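Local coordinates for putative uncharacterized protein (PDB 3ME7) that probably binds copper and takes part in electron transfer, as a thioredoxin-like SCO1/2 family member carrying a redox-active disulfide, at residues A[9-14]-A[106-111]; A[35-40]-A[122-127]; A[139-144]-A[154-159]; A[67-72]-A[93-98]. All coordinates share one frame; numbering follows the deposited sequence.

Contact 1 (A[9-14]-A[106-111])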
# COMPACT_ATOMS: atom_id res chain seq x y z
N GLY A 9 -12.24 -7.84 0.76
CA GLY A 9 -11.30 -8.92 0.45
C GLY A 9 -11.41 -9.45 -0.98
O GLY A 9 -10.48 -10.08 -1.49
N ASP A 10 -12.54 -9.18 -1.63
CA ASP A 10 -12.75 -9.70 -2.97
C ASP A 10 -12.18 -8.81 -4.08
O ASP A 10 -12.32 -9.16 -5.26
CB ASP A 10 -14.23 -10.02 -3.22
CG ASP A 10 -15.14 -8.81 -3.03
OD1 ASP A 10 -14.70 -7.76 -2.51
OD2 ASP A 10 -16.34 -8.92 -3.39
N ILE A 11 -11.55 -7.69 -3.72
CA ILE A 11 -10.85 -6.85 -4.68
C ILE A 11 -9.79 -7.69 -5.41
O ILE A 11 -8.95 -8.33 -4.76
CB ILE A 11 -10.19 -5.66 -3.96
CG1 ILE A 11 -11.28 -4.68 -3.54
CG2 ILE A 11 -9.14 -4.96 -4.86
CD1 ILE A 11 -10.86 -3.64 -2.50
N THR A 12 -9.83 -7.66 -6.74
CA THR A 12 -8.86 -8.37 -7.55
C THR A 12 -7.74 -7.43 -7.96
O THR A 12 -8.00 -6.34 -8.53
CB THR A 12 -9.51 -9.01 -8.79
OG1 THR A 12 -10.51 -9.96 -8.38
CG2 THR A 12 -8.45 -9.74 -9.62
N LEU A 13 -6.51 -7.84 -7.64
CA LEU A 13 -5.29 -7.14 -8.00
C LEU A 13 -4.48 -8.01 -8.96
O LEU A 13 -4.65 -9.24 -9.00
CB LEU A 13 -4.47 -6.85 -6.74
CG LEU A 13 -5.20 -6.06 -5.65
CD1 LEU A 13 -4.37 -6.14 -4.34
CD2 LEU A 13 -5.44 -4.64 -6.07
N VAL A 14 -3.61 -7.38 -9.74
CA VAL A 14 -2.72 -8.07 -10.67
C VAL A 14 -1.32 -7.50 -10.41
O VAL A 14 -1.12 -6.26 -10.49
CB VAL A 14 -3.13 -7.81 -12.13
CG1 VAL A 14 -2.33 -8.71 -13.08
CG2 VAL A 14 -4.63 -8.05 -12.33
N LEU A 106 -10.57 -0.87 -8.23
CA LEU A 106 -9.87 0.37 -7.89
C LEU A 106 -10.70 1.26 -7.00
O LEU A 106 -10.20 1.70 -5.94
CB LEU A 106 -9.43 1.11 -9.15
CG LEU A 106 -8.69 2.43 -8.84
CD1 LEU A 106 -7.47 2.22 -7.95
CD2 LEU A 106 -8.32 3.07 -10.15
N PHE A 107 -11.95 1.54 -7.40
CA PHE A 107 -12.94 2.37 -6.62
C PHE A 107 -13.06 1.90 -5.22
O PHE A 107 -13.08 2.67 -4.25
CB PHE A 107 -14.38 2.27 -7.22
CG PHE A 107 -15.51 2.58 -6.21
CD1 PHE A 107 -15.65 3.86 -5.68
CD2 PHE A 107 -16.43 1.61 -5.83
CE1 PHE A 107 -16.68 4.18 -4.77
CE2 PHE A 107 -17.47 1.91 -4.91
CZ PHE A 107 -17.60 3.22 -4.36
N LYS A 108 -13.26 0.57 -5.12
CA LYS A 108 -13.53 -0.11 -3.85
C LYS A 108 -12.35 0.05 -2.91
O LYS A 108 -12.51 0.34 -1.72
CB LYS A 108 -13.82 -1.61 -4.04
CG LYS A 108 -15.27 -1.95 -4.36
CD LYS A 108 -15.39 -3.35 -4.96
CE LYS A 108 -15.27 -4.47 -3.93
NZ LYS A 108 -15.65 -5.79 -4.54
N LEU A 109 -11.15 -0.10 -3.45
CA LEU A 109 -9.95 0.02 -2.67
C LEU A 109 -9.76 1.46 -2.18
O LEU A 109 -9.55 1.69 -0.98
CB LEU A 109 -8.75 -0.45 -3.49
CG LEU A 109 -7.37 -0.40 -2.84
CD1 LEU A 109 -7.38 -1.05 -1.48
CD2 LEU A 109 -6.35 -1.05 -3.78
N LEU A 110 -9.85 2.43 -3.08
CA LEU A 110 -9.68 3.85 -2.72
C LEU A 110 -10.79 4.33 -1.78
O LEU A 110 -10.55 5.11 -0.86
CB LEU A 110 -9.63 4.72 -3.98
CG LEU A 110 -8.48 4.38 -4.93
CD1 LEU A 110 -8.54 5.37 -6.12
CD2 LEU A 110 -7.08 4.39 -4.26
N ASP A 111 -12.02 3.86 -2.02
CA ASP A 111 -13.13 4.20 -1.15
C ASP A 111 -12.87 3.72 0.28
O ASP A 111 -13.12 4.46 1.24
CB ASP A 111 -14.44 3.62 -1.69
CG ASP A 111 -15.63 4.05 -0.87
OD1 ASP A 111 -15.91 5.26 -0.85
OD2 ASP A 111 -16.25 3.19 -0.24

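Contact 2 (A[35-40]-A[122-127])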
# COMPACT_ATOMS: atom_id res chain seq x y z
N PRO A 35 -0.44 3.75 -2.13
CA PRO A 35 -0.98 4.23 -3.41
C PRO A 35 -0.03 5.20 -4.08
O PRO A 35 0.43 6.17 -3.46
CB PRO A 35 -2.27 4.97 -3.03
CG PRO A 35 -2.25 5.15 -1.54
CD PRO A 35 -1.20 4.21 -0.95
N ILE A 36 0.25 4.94 -5.36
CA ILE A 36 1.09 5.80 -6.19
C ILE A 36 0.48 5.82 -7.60
O ILE A 36 -0.55 5.19 -7.83
CB ILE A 36 2.58 5.33 -6.22
CG1 ILE A 36 2.71 3.84 -6.63
CG2 ILE A 36 3.26 5.56 -4.85
CD1 ILE A 36 2.61 3.55 -8.08
N TYR A 37 1.10 6.53 -8.54
CA TYR A 37 0.87 6.21 -9.96
C TYR A 37 2.20 6.18 -10.69
O TYR A 37 3.16 6.78 -10.24
CB TYR A 37 -0.16 7.12 -10.64
CG TYR A 37 0.14 8.60 -10.66
CD1 TYR A 37 0.03 9.38 -9.50
CD2 TYR A 37 0.48 9.24 -11.85
CE1 TYR A 37 0.26 10.73 -9.53
CE2 TYR A 37 0.72 10.61 -11.88
CZ TYR A 37 0.61 11.34 -10.72
OH TYR A 37 0.85 12.69 -10.74
N THR A 38 2.26 5.44 -11.80
CA THR A 38 3.58 5.04 -12.33
C THR A 38 4.30 6.17 -13.05
O THR A 38 5.53 6.15 -13.14
CB THR A 38 3.55 3.74 -13.19
OG1 THR A 38 2.89 3.96 -14.44
CG2 THR A 38 2.89 2.58 -12.43
N HIS A 39 3.54 7.14 -13.54
CA HIS A 39 4.14 8.29 -14.21
C HIS A 39 4.31 9.47 -13.26
O HIS A 39 4.61 10.58 -13.68
CB HIS A 39 3.31 8.69 -15.43
CG HIS A 39 3.32 7.67 -16.52
ND1 HIS A 39 4.38 7.52 -17.39
CD2 HIS A 39 2.40 6.75 -16.89
CE1 HIS A 39 4.11 6.54 -18.24
NE2 HIS A 39 2.91 6.06 -17.96
N CYS A 40 4.16 9.21 -11.96
CA CYS A 40 4.24 10.24 -10.92
C CYS A 40 5.70 10.60 -10.65
O CYS A 40 6.46 9.79 -10.11
CB CYS A 40 3.56 9.67 -9.68
SG CYS A 40 3.41 10.62 -8.13
N ASN A 122 -1.50 17.46 -16.49
CA ASN A 122 -1.25 16.09 -16.93
C ASN A 122 -0.95 15.12 -15.79
O ASN A 122 -0.71 13.92 -16.01
CB ASN A 122 -0.11 16.07 -17.95
CG ASN A 122 -0.40 15.12 -19.09
OD1 ASN A 122 -0.80 15.54 -20.17
ND2 ASN A 122 -0.22 13.82 -18.84
N ASP A 123 -0.97 15.64 -14.57
CA ASP A 123 -0.74 14.83 -13.39
C ASP A 123 -1.94 14.85 -12.47
O ASP A 123 -3.00 15.39 -12.82
CB ASP A 123 0.52 15.30 -12.66
CG ASP A 123 1.78 14.88 -13.38
OD1 ASP A 123 2.13 13.68 -13.33
OD2 ASP A 123 2.41 15.75 -13.99
N PHE A 124 -1.79 14.24 -11.30
CA PHE A 124 -2.84 14.18 -10.32
C PHE A 124 -2.44 14.93 -9.06
O PHE A 124 -1.26 14.97 -8.71
CB PHE A 124 -3.13 12.73 -9.97
CG PHE A 124 -3.74 11.93 -11.09
CD1 PHE A 124 -4.94 12.34 -11.69
CD2 PHE A 124 -3.14 10.76 -11.52
CE1 PHE A 124 -5.52 11.59 -12.73
CE2 PHE A 124 -3.70 10.00 -12.55
CZ PHE A 124 -4.89 10.42 -13.15
N ILE A 125 -3.43 15.52 -8.39
CA ILE A 125 -3.29 16.03 -7.02
C ILE A 125 -3.89 14.94 -6.14
O ILE A 125 -4.98 14.44 -6.42
CB ILE A 125 -4.06 17.35 -6.86
CG1 ILE A 125 -3.31 18.49 -7.55
CG2 ILE A 125 -4.27 17.71 -5.37
CD1 ILE A 125 -4.12 19.75 -7.70
N HIS A 126 -3.16 14.54 -5.09
CA HIS A 126 -3.55 13.39 -4.27
C HIS A 126 -2.85 13.48 -2.91
O HIS A 126 -1.85 14.18 -2.78
CB HIS A 126 -3.16 12.08 -4.99
CG HIS A 126 -1.68 11.93 -5.19
ND1 HIS A 126 -0.87 11.31 -4.27
CD2 HIS A 126 -0.87 12.36 -6.19
CE1 HIS A 126 0.38 11.35 -4.69
NE2 HIS A 126 0.41 11.99 -5.85
N PRO A 127 -3.42 12.80 -1.90
CA PRO A 127 -2.69 12.68 -0.63
C PRO A 127 -1.48 11.77 -0.69
O PRO A 127 -1.39 10.86 -1.54
CB PRO A 127 -3.73 12.09 0.34
CG PRO A 127 -4.77 11.48 -0.51
CD PRO A 127 -4.73 12.12 -1.87
O HOH W 1 -0.11 8.37 -1.56

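Contact 3 (A[139-144]-A[154-159])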
# COMPACT_ATOMS: atom_id res chain seq x y z
N ILE A 139 -8.28 -1.77 8.59
CA ILE A 139 -7.39 -0.59 8.57
C ILE A 139 -7.01 -0.25 10.01
O ILE A 139 -7.89 0.07 10.82
CB ILE A 139 -8.06 0.60 7.88
CG1 ILE A 139 -8.32 0.27 6.40
CG2 ILE A 139 -7.19 1.86 8.03
CD1 ILE A 139 -9.38 1.19 5.74
N LYS A 140 -5.72 -0.32 10.32
CA LYS A 140 -5.26 -0.13 11.69
C LYS A 140 -4.46 1.17 11.88
O LYS A 140 -4.37 1.66 13.00
CB LYS A 140 -4.48 -1.34 12.18
CG LYS A 140 -5.36 -2.58 12.47
CD LYS A 140 -6.33 -2.34 13.65
CE LYS A 140 -7.20 -3.54 13.93
NZ LYS A 140 -8.35 -3.24 14.87
N ASP A 141 -3.89 1.71 10.81
CA ASP A 141 -3.17 2.97 10.93
C ASP A 141 -2.98 3.62 9.57
O ASP A 141 -2.94 2.93 8.55
CB ASP A 141 -1.78 2.73 11.57
CG ASP A 141 -1.30 3.91 12.41
OD1 ASP A 141 -1.95 4.98 12.40
OD2 ASP A 141 -0.27 3.75 13.10
N TYR A 142 -2.91 4.95 9.56
CA TYR A 142 -2.54 5.73 8.39
C TYR A 142 -1.28 6.50 8.73
O TYR A 142 -1.18 7.09 9.82
CB TYR A 142 -3.62 6.75 8.06
CG TYR A 142 -4.87 6.19 7.45
CD1 TYR A 142 -4.93 5.85 6.10
CD2 TYR A 142 -6.02 6.03 8.22
CE1 TYR A 142 -6.08 5.34 5.53
CE2 TYR A 142 -7.20 5.53 7.64
CZ TYR A 142 -7.21 5.20 6.30
OH TYR A 142 -8.35 4.70 5.74
N ILE A 143 -0.32 6.49 7.80
CA ILE A 143 0.94 7.20 7.96
C ILE A 143 1.04 8.15 6.78
O ILE A 143 1.17 7.71 5.65
CB ILE A 143 2.17 6.26 8.02
CG1 ILE A 143 2.04 5.30 9.23
CG2 ILE A 143 3.49 7.05 8.06
CD1 ILE A 143 3.00 4.14 9.18
N TYR A 144 0.95 9.45 7.06
CA TYR A 144 0.93 10.45 5.99
C TYR A 144 2.27 11.09 5.76
O TYR A 144 3.15 11.07 6.62
CB TYR A 144 -0.09 11.54 6.31
CG TYR A 144 -1.51 11.02 6.29
CD1 TYR A 144 -2.17 10.84 5.09
CD2 TYR A 144 -2.17 10.71 7.48
CE1 TYR A 144 -3.49 10.35 5.06
CE2 TYR A 144 -3.48 10.21 7.46
CZ TYR A 144 -4.11 10.03 6.24
OH TYR A 144 -5.41 9.54 6.19
N VAL A 154 6.87 1.16 13.33
CA VAL A 154 6.83 0.17 14.41
C VAL A 154 5.47 0.19 15.12
O VAL A 154 4.85 -0.85 15.28
CB VAL A 154 7.98 0.37 15.42
CG1 VAL A 154 7.76 -0.44 16.67
CG2 VAL A 154 9.30 0.01 14.77
N ASN A 155 5.01 1.38 15.48
CA ASN A 155 3.72 1.52 16.16
C ASN A 155 2.56 1.01 15.29
O ASN A 155 1.65 0.33 15.79
CB ASN A 155 3.51 2.98 16.59
CG ASN A 155 4.51 3.42 17.68
OD1 ASN A 155 5.22 2.60 18.25
ND2 ASN A 155 4.56 4.71 17.95
N ALA A 156 2.61 1.29 13.99
CA ALA A 156 1.54 0.89 13.08
C ALA A 156 1.49 -0.63 12.97
O ALA A 156 0.41 -1.24 13.03
CB ALA A 156 1.76 1.54 11.71
N LEU A 157 2.66 -1.26 12.85
CA LEU A 157 2.72 -2.72 12.75
C LEU A 157 2.28 -3.40 14.05
O LEU A 157 1.63 -4.44 14.01
CB LEU A 157 4.12 -3.20 12.34
CG LEU A 157 4.46 -2.97 10.87
CD1 LEU A 157 5.96 -3.22 10.69
CD2 LEU A 157 3.61 -3.87 9.94
N ARG A 158 2.65 -2.83 15.19
CA ARG A 158 2.14 -3.34 16.47
C ARG A 158 0.60 -3.28 16.53
O ARG A 158 -0.06 -4.26 16.90
CB ARG A 158 2.78 -2.60 17.64
CG ARG A 158 4.26 -3.01 17.81
CD ARG A 158 4.89 -2.30 18.99
NE ARG A 158 4.72 -3.03 20.26
CZ ARG A 158 4.63 -2.44 21.44
NH1 ARG A 158 4.66 -1.11 21.54
NH2 ARG A 158 4.50 -3.16 22.54
N LEU A 159 0.02 -2.15 16.11
CA LEU A 159 -1.44 -2.05 16.03
C LEU A 159 -2.04 -3.09 15.10
O LEU A 159 -3.08 -3.68 15.40
CB LEU A 159 -1.88 -0.66 15.58
CG LEU A 159 -1.71 0.47 16.58
CD1 LEU A 159 -2.06 1.78 15.93
CD2 LEU A 159 -2.57 0.23 17.81

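Contact 4 (A[67-72]-A[93-98])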
# COMPACT_ATOMS: atom_id res chain seq x y z
N VAL A 67 4.19 -5.93 1.64
CA VAL A 67 4.20 -4.55 1.17
C VAL A 67 3.59 -4.55 -0.21
O VAL A 67 4.00 -5.31 -1.09
CB VAL A 67 5.62 -3.94 1.12
CG1 VAL A 67 5.52 -2.44 0.88
CG2 VAL A 67 6.35 -4.19 2.45
N ILE A 68 2.57 -3.71 -0.38
CA ILE A 68 1.85 -3.61 -1.65
C ILE A 68 1.83 -2.18 -2.14
O ILE A 68 1.08 -1.33 -1.63
CB ILE A 68 0.40 -4.15 -1.55
CG1 ILE A 68 0.36 -5.58 -0.97
CG2 ILE A 68 -0.33 -4.03 -2.92
CD1 ILE A 68 1.06 -6.69 -1.78
N THR A 69 2.69 -1.92 -3.12
CA THR A 69 2.61 -0.66 -3.85
C THR A 69 1.54 -0.84 -4.91
O THR A 69 1.58 -1.81 -5.68
CB THR A 69 3.96 -0.31 -4.51
OG1 THR A 69 4.92 -0.02 -3.48
CG2 THR A 69 3.84 0.91 -5.42
N PHE A 70 0.56 0.04 -4.95
CA PHE A 70 -0.46 -0.09 -5.99
C PHE A 70 -0.69 1.20 -6.73
O PHE A 70 -0.59 2.29 -6.15
CB PHE A 70 -1.77 -0.66 -5.45
CG PHE A 70 -2.60 0.32 -4.72
CD1 PHE A 70 -2.43 0.51 -3.37
CD2 PHE A 70 -3.61 1.03 -5.38
CE1 PHE A 70 -3.22 1.40 -2.67
CE2 PHE A 70 -4.39 1.94 -4.69
CZ PHE A 70 -4.20 2.12 -3.33
N THR A 71 -0.95 1.08 -8.02
CA THR A 71 -1.27 2.28 -8.81
C THR A 71 -2.76 2.64 -8.81
O THR A 71 -3.63 1.80 -8.98
CB THR A 71 -0.73 2.22 -10.25
OG1 THR A 71 -1.20 3.39 -10.94
CG2 THR A 71 -1.25 0.97 -10.97
N PHE A 72 -3.02 3.92 -8.60
CA PHE A 72 -4.40 4.44 -8.67
C PHE A 72 -4.76 5.09 -9.99
O PHE A 72 -5.89 5.60 -10.14
CB PHE A 72 -4.73 5.35 -7.49
CG PHE A 72 -3.90 6.59 -7.40
CD1 PHE A 72 -4.20 7.73 -8.17
CD2 PHE A 72 -2.84 6.65 -6.50
CE1 PHE A 72 -3.42 8.92 -8.05
CE2 PHE A 72 -2.07 7.81 -6.37
CZ PHE A 72 -2.34 8.93 -7.13
N LYS A 93 7.82 -9.92 -5.00
CA LYS A 93 7.13 -11.01 -4.29
C LYS A 93 6.67 -10.66 -2.86
O LYS A 93 5.48 -10.61 -2.62
CB LYS A 93 7.89 -12.35 -4.37
CG LYS A 93 9.31 -12.36 -3.83
CD LYS A 93 10.16 -13.41 -4.53
CE LYS A 93 11.61 -12.96 -4.66
NZ LYS A 93 11.70 -11.75 -5.55
N GLY A 94 7.60 -10.38 -1.95
CA GLY A 94 7.24 -9.91 -0.60
C GLY A 94 6.75 -8.47 -0.63
O GLY A 94 5.85 -8.08 0.14
N TRP A 95 7.36 -7.69 -1.50
CA TRP A 95 6.91 -6.35 -1.80
C TRP A 95 6.44 -6.39 -3.24
O TRP A 95 7.25 -6.58 -4.15
CB TRP A 95 8.08 -5.37 -1.62
CG TRP A 95 7.75 -3.90 -1.79
CD1 TRP A 95 6.73 -3.35 -2.54
CD2 TRP A 95 8.49 -2.80 -1.26
NE1 TRP A 95 6.77 -1.98 -2.46
CE2 TRP A 95 7.85 -1.62 -1.70
CE3 TRP A 95 9.62 -2.69 -0.43
CZ2 TRP A 95 8.30 -0.35 -1.35
CZ3 TRP A 95 10.07 -1.42 -0.08
CH2 TRP A 95 9.40 -0.27 -0.54
N LYS A 96 5.14 -6.21 -3.45
CA LYS A 96 4.56 -6.32 -4.78
C LYS A 96 4.26 -4.95 -5.33
O LYS A 96 4.07 -4.00 -4.56
CB LYS A 96 3.27 -7.13 -4.74
CG LYS A 96 3.43 -8.54 -4.18
CD LYS A 96 2.12 -9.29 -4.29
CE LYS A 96 2.06 -10.46 -3.33
NZ LYS A 96 3.13 -11.45 -3.67
N VAL A 97 4.26 -4.84 -6.66
CA VAL A 97 3.70 -3.67 -7.35
C VAL A 97 2.50 -4.20 -8.14
O VAL A 97 2.64 -5.16 -8.93
CB VAL A 97 4.72 -3.00 -8.28
CG1 VAL A 97 4.11 -1.75 -8.89
CG2 VAL A 97 6.02 -2.63 -7.52
N VAL A 98 1.33 -3.61 -7.91
CA VAL A 98 0.08 -4.15 -8.44
C VAL A 98 -0.79 -3.07 -9.02
O VAL A 98 -0.61 -1.88 -8.70
CB VAL A 98 -0.74 -4.93 -7.38
CG1 VAL A 98 0.16 -5.92 -6.64
CG2 VAL A 98 -1.40 -3.99 -6.37

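Contact 1 (A[9-14]-A[106-111])
Ile-11 and Leu-109 bring the lead-in to strand 12-15 against helix 103-112, which packs on the sheet of this thioredoxin-like domain. The apolar part lies inside. Ile-11 CD1 rests on the helix backbone, 3.7 Å from Leu-109 N and 4.0 Å from Leu-109 CB. Ile-11 CG1, anti to its own carbonyl carbon (chi1 -73°), also lies against the aliphatic part of Lys-108, the two side chains running past each other in opposite directions. Leu-13 adds a looser touch, CD2 to Leu-109 CD2 at 4.4 Å. Phe-70 and Val-7 cover more of Leu-109, and Leu-13 rests on Val-98, so this packing merges with the core. Backbone bonds to Phe-21 of strand 20-22 and to Leu-23 just after it hold segment 9-14, while Asp-105 of helix 103-112 accepts a bond from Thr-12 N. The charged part lies at the surface. In one of its two modelled conformers Lys-108 reaches out over Ile-11 and crosses Asp-10 at about a right angle, forming a salt bridge that is doubtful in the other. There NZ meets Asp-10 OD1 at 3.0 Å, from 50° above the carboxylate plane, with OD2 at 3.4 Å.

Contact 2 (A[35-40]-A[122-127])
Tyr-37 projects its ring between Phe-124 and Cys-40, three residues on at the end of the type I turn 37-40, and this sandwich is the tight part of the contact. The CB of Cys-40 sits 3.3 Å above the centre of one Tyr-37 face. Over the centre of the opposite face, Phe-124 presents CD2 in a T-shaped (edge-to-face) pair, the ring planes at 73°. The phenol oxygen is gripped too: Phe-124 N donates to Tyr-37 OH over 3.1 Å in a nearly straight bond (173°). In one of its two modelled conformers, Asp-123 OD1 lies near the edge of the ring, 3.1 Å from the same OH. Phe-72 closes in on both Tyr-37 and His-126, completing an aromatic cluster.

The other side is looser. His-126 meets the Tyr-37 edge obliquely, its CD2 3.9 Å from CE1, and its NE2 stands 4.0 Å from Cys-40 SG. His-126 ND1 donates to Pro-127 O at 2.8 Å, which probably restrains the rotation of the imidazole, with NE2 on the side of the sulfur. Beyond it, a water lies between Pro-35 O and Pro-127 O, while His-39 is exposed to solvent. Cys-40 is joined to Cys-44 in the redox-active disulfide, and these two cysteines with His-126 make up the predicted copper site, the Cys-Cys-His set of SCO proteins on a thioredoxin fold.

Contact 3 (A[139-144]-A[154-159])
Ala-156 meets Asp-141 and Ile-143 where helix 150-160 runs back antiparallel (168°) over one face of the edge strand 139-144, their axes approaching to 7.4 Å. The small methyl lets the two backbones come close, with CA atoms of Asp-141 and Ala-156 5.6 Å apart. Ala-156 CB lies 3.3 Å from Asp-141 OD2 and 3.8 Å from Ile-143 CD1. One turn on, Leu-159 spreads over the beginning of the strand: its CD1 is 3.7 Å from Lys-140 O and 3.9 Å from Asp-141 OD2, and its backbone O lies against CG of Lys-140. A bend at chi2 (-66°) keeps Lys-140 CD on that oxygen too, and the rest of the chain then leads away.

Lys-140 and Asp-141 both pair through their backbones with Val-132 of the next strand, a classic beta bulge, and both side chains start toward the helix. Asp-141 OD1 takes a weak bond from Tyr-142 N at 3.0 Å. An alanine in place of Asp-141 would strip the carboxylate from Ala-156 and Leu-159 CD1, and would probably open a gap there and leave Tyr-142 N without this weak partner. Strand 129-133 flanks the strand in the sheet, with Tyr-142 lying on Val-129 and Val-131, while on another side of the helix Leu-157 packs on Pro-30 and on Leu-58 of helix 55-58.

Contact 4 (A[67-72]-A[93-98])
Val-67 pushes its CG1 methyl onto the indole of Trp-95 in a CH-pi contact, 3.5 Å from the centroid of the five-membered ring and only 6° off its normal. Trp-95 CG, anti to the backbone N (chi1 -176°), starts the indole off on the valine's side, where it forms a flat lid. At its edge, nearly in the ring plane, Trp-95 NE1 donates an almost straight bond (172°) to Thr-69 OG1 at 2.9 Å, which fixes how the lid is turned. An alanine in place of Trp-95 removes the indole with its NE1, and would probably leave Thr-69 OG1 without its mate and open a gap over Val-67 CG1.

Between the two side-chain faces, strands 66-71 and 95-100 run parallel as the two strands of a beta-alpha-beta crossover through helix 78-87, neighbours in the central sheet of the thioredoxin-like fold. Their regular ladder includes Lys-96 N to Val-67 O at 2.8 Å and Val-98 N to Thr-69 O at 2.9 Å; Gly-94 O starts it and Thr-71 N closes it.

The face bearing Ile-68, Phe-70, Lys-96 and Val-98 interlocks differently. Val-98 CG2 is the bump, settled in the notch formed by Ile-68 CG2 at 3.6 Å and Phe-70 CB at 3.5 Å. Ile-68 and Lys-96 lie side by side, pointing the same way, and the Ile-68 CD1 methyl nestles along the lysine chain from CB (3.7 Å) to CD. Past it the lysine bends at chi4 and Lys-96 NZ bonds to Lys-93 O at 2.7 Å.

Contact 4 is the core: its centre about 6 Å from that of the chain, nearly all buried, and joined by a full backbone ladder. Contact 1 covers it with helix 103-112, where Leu-109 and Leu-110 reach Phe-70, and adds a surface charge pair. Contact 2 continues from the same sheet through the neighbouring strands 31-36 and 66-71; apolar packing gives way to aromatic rings, a disulfide and a predicted metal site where the contact is partly buried. Contact 3 lies at the far edge strand, touching none of the others and away from the predicted copper site, and relies on close side-chain fit without cross-segment hydrogen bonding. Contact 4 is nested within the chain loops closed by contacts 1 and 2.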